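Local coordinates for hypothetical protein aq_1665 (Aquifex aeolicus, PDB 1XM7) that is of unknown function but belongs to the calcineurin-like phosphoesterase family and so probably acts as a hydrolase, at residues N21-F26 against N170-Y176. Numbering follows the deposited sequence.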
# COMPACT_ATOMS: atom_id res chain seq x y z
N ASN A 21 -6.00 8.05 -14.87
CA ASN A 21 -5.83 6.63 -15.15
C ASN A 21 -7.19 6.12 -15.59
O ASN A 21 -7.75 5.21 -14.99
CB ASN A 21 -5.40 5.89 -13.89
CG ASN A 21 -4.15 6.48 -13.28
OD1 ASN A 21 -3.32 7.06 -13.99
ND2 ASN A 21 -4.00 6.34 -11.97
N PRO A 22 -7.71 6.69 -16.69
CA PRO A 22 -9.01 6.34 -17.25
C PRO A 22 -9.11 4.84 -17.34
O PRO A 22 -10.14 4.24 -17.05
CB PRO A 22 -8.97 6.98 -18.63
CG PRO A 22 -7.91 8.03 -18.52
CD PRO A 22 -6.88 7.35 -17.70
N GLU A 23 -8.00 4.26 -17.76
CA GLU A 23 -7.88 2.83 -17.91
C GLU A 23 -8.43 2.04 -16.72
O GLU A 23 -9.35 1.24 -16.88
CB GLU A 23 -6.41 2.47 -18.13
CG GLU A 23 -5.84 2.88 -19.48
CD GLU A 23 -6.24 1.92 -20.60
OE1 GLU A 23 -5.60 1.96 -21.68
OE2 GLU A 23 -7.19 1.13 -20.39
N VAL A 24 -7.87 2.27 -15.54
CA VAL A 24 -8.28 1.54 -14.34
C VAL A 24 -9.23 2.23 -13.38
O VAL A 24 -10.14 1.59 -12.85
CB VAL A 24 -7.06 1.12 -13.54
CG1 VAL A 24 -6.40 -0.05 -14.21
CG2 VAL A 24 -6.09 2.28 -13.43
N ARG A 25 -9.02 3.51 -13.14
CA ARG A 25 -9.87 4.26 -12.21
C ARG A 25 -11.22 4.61 -12.84
O ARG A 25 -11.32 4.96 -14.02
CB ARG A 25 -9.15 5.53 -11.75
CG ARG A 25 -7.85 5.28 -11.00
CD ARG A 25 -8.06 4.82 -9.56
NE ARG A 25 -6.79 4.56 -8.89
CZ ARG A 25 -6.62 4.48 -7.57
NH1 ARG A 25 -7.64 4.65 -6.74
NH2 ARG A 25 -5.41 4.23 -7.07
N PHE A 26 -12.25 4.54 -12.01
CA PHE A 26 -13.63 4.79 -12.42
C PHE A 26 -14.37 5.42 -11.26
O PHE A 26 -13.98 5.23 -10.10
CB PHE A 26 -14.27 3.46 -12.73
CG PHE A 26 -14.15 2.48 -11.59
CD1 PHE A 26 -15.05 2.53 -10.52
CD2 PHE A 26 -13.11 1.56 -11.55
CE1 PHE A 26 -14.91 1.66 -9.43
CE2 PHE A 26 -12.96 0.68 -10.46
CZ PHE A 26 -13.86 0.74 -9.40
N ASN A 170 -0.45 -1.85 -4.72
CA ASN A 170 -1.29 -0.79 -5.27
C ASN A 170 -2.62 -1.35 -5.74
O ASN A 170 -2.66 -2.34 -6.46
CB ASN A 170 -0.57 -0.11 -6.44
CG ASN A 170 -1.35 1.06 -7.03
OD1 ASN A 170 -0.77 2.09 -7.35
ND2 ASN A 170 -2.66 0.90 -7.17
N VAL A 171 -3.72 -0.71 -5.33
CA VAL A 171 -5.06 -1.16 -5.70
C VAL A 171 -5.23 -1.39 -7.20
O VAL A 171 -5.83 -2.37 -7.61
CB VAL A 171 -6.14 -0.17 -5.23
CG1 VAL A 171 -6.23 -0.18 -3.72
CG2 VAL A 171 -5.82 1.23 -5.74
N GLU A 172 -4.70 -0.48 -8.01
CA GLU A 172 -4.82 -0.57 -9.46
C GLU A 172 -4.29 -1.87 -10.07
O GLU A 172 -4.66 -2.24 -11.18
CB GLU A 172 -4.12 0.62 -10.13
CG GLU A 172 -4.75 1.96 -9.81
CD GLU A 172 -4.22 3.06 -10.71
OE1 GLU A 172 -4.60 4.22 -10.51
OE2 GLU A 172 -3.43 2.76 -11.62
N TRP A 173 -3.41 -2.57 -9.35
CA TRP A 173 -2.86 -3.81 -9.86
C TRP A 173 -3.56 -5.04 -9.32
O TRP A 173 -3.43 -6.12 -9.89
CB TRP A 173 -1.38 -3.93 -9.52
CG TRP A 173 -0.49 -3.05 -10.33
CD1 TRP A 173 0.20 -1.96 -9.89
CD2 TRP A 173 -0.18 -3.20 -11.72
NE1 TRP A 173 0.92 -1.42 -10.92
CE2 TRP A 173 0.71 -2.16 -12.06
CE3 TRP A 173 -0.57 -4.11 -12.72
CZ2 TRP A 173 1.22 -2.00 -13.36
CZ3 TRP A 173 -0.06 -3.95 -14.00
CH2 TRP A 173 0.83 -2.90 -14.31
N ASN A 174 -4.29 -4.88 -8.23
CA ASN A 174 -4.96 -6.02 -7.63
C ASN A 174 -6.47 -5.93 -7.61
O ASN A 174 -7.12 -6.49 -6.73
CB ASN A 174 -4.42 -6.25 -6.21
CG ASN A 174 -2.92 -6.05 -6.13
OD1 ASN A 174 -2.44 -4.98 -5.75
ND2 ASN A 174 -2.16 -7.06 -6.52
N ASP A 175 -7.03 -5.22 -8.59
CA ASP A 175 -8.47 -5.07 -8.71
C ASP A 175 -9.09 -4.52 -7.42
O ASP A 175 -10.12 -5.00 -6.94
CB ASP A 175 -9.10 -6.43 -9.10
CG ASP A 175 -10.47 -6.29 -9.75
OD1 ASP A 175 -10.67 -5.33 -10.54
OD2 ASP A 175 -11.36 -7.14 -9.50
N TYR A 176 -8.43 -3.51 -6.85
CA TYR A 176 -8.89 -2.85 -5.63
C TYR A 176 -9.19 -3.78 -4.46
O TYR A 176 -10.19 -3.62 -3.76
CB TYR A 176 -10.11 -1.97 -5.95
CG TYR A 176 -9.82 -0.98 -7.06
CD1 TYR A 176 -9.78 -1.40 -8.39
CD2 TYR A 176 -9.50 0.34 -6.77
CE1 TYR A 176 -9.42 -0.51 -9.40
CE2 TYR A 176 -9.13 1.23 -7.78
CZ TYR A 176 -9.09 0.80 -9.08
OH TYR A 176 -8.71 1.67 -10.08
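Arg25 and Glu172 form a buried salt bridge at the tight end of this contact. NE of Arg25 donates to OE1 of Glu172 over 2.7 Å, almost straight at 178°. OE1 lies in the guanidinium plane and uses its anti lone pair, although the carboxylate itself is turned 72° from that plane. The Glu172 chain is extended beyond CG, which carries the carboxylate across to the other loop. ND2 of Asn21 adds a weak, bent bond to OE1 of Glu172, at 2.6 Å. OE2 is held by the backbone N of Trp150. The other two guanidinium nitrogens bond to the carbonyls of Asp9 and Thr10, so the whole group is fixed. CG2 of Val171 packs 3.3 Å from NH2 of Arg25. In the calcineurin-like phosphoesterase fold, two packed sheets carry the functional loops along one edge, where relatives bind metals. Here the loop after strand 166-168 meets the one between helices 17-20 and 29-38. CE2 of Tyr176 comes over one guanidinium face, the two planes nearly perpendicular, and Tyr176 OH is 3.3 Å from Arg25 CD. The looser side is partly exposed. Phe26 turns an edge to the Tyr176 face, with ring centroids 5.4 Å apart and planes at 65°. The side chains of Phe26 and Tyr176 both touch Val32 of helix 29-38. Val24, also partly exposed, packs its CG2 3.3 Å from Glu172 OE2.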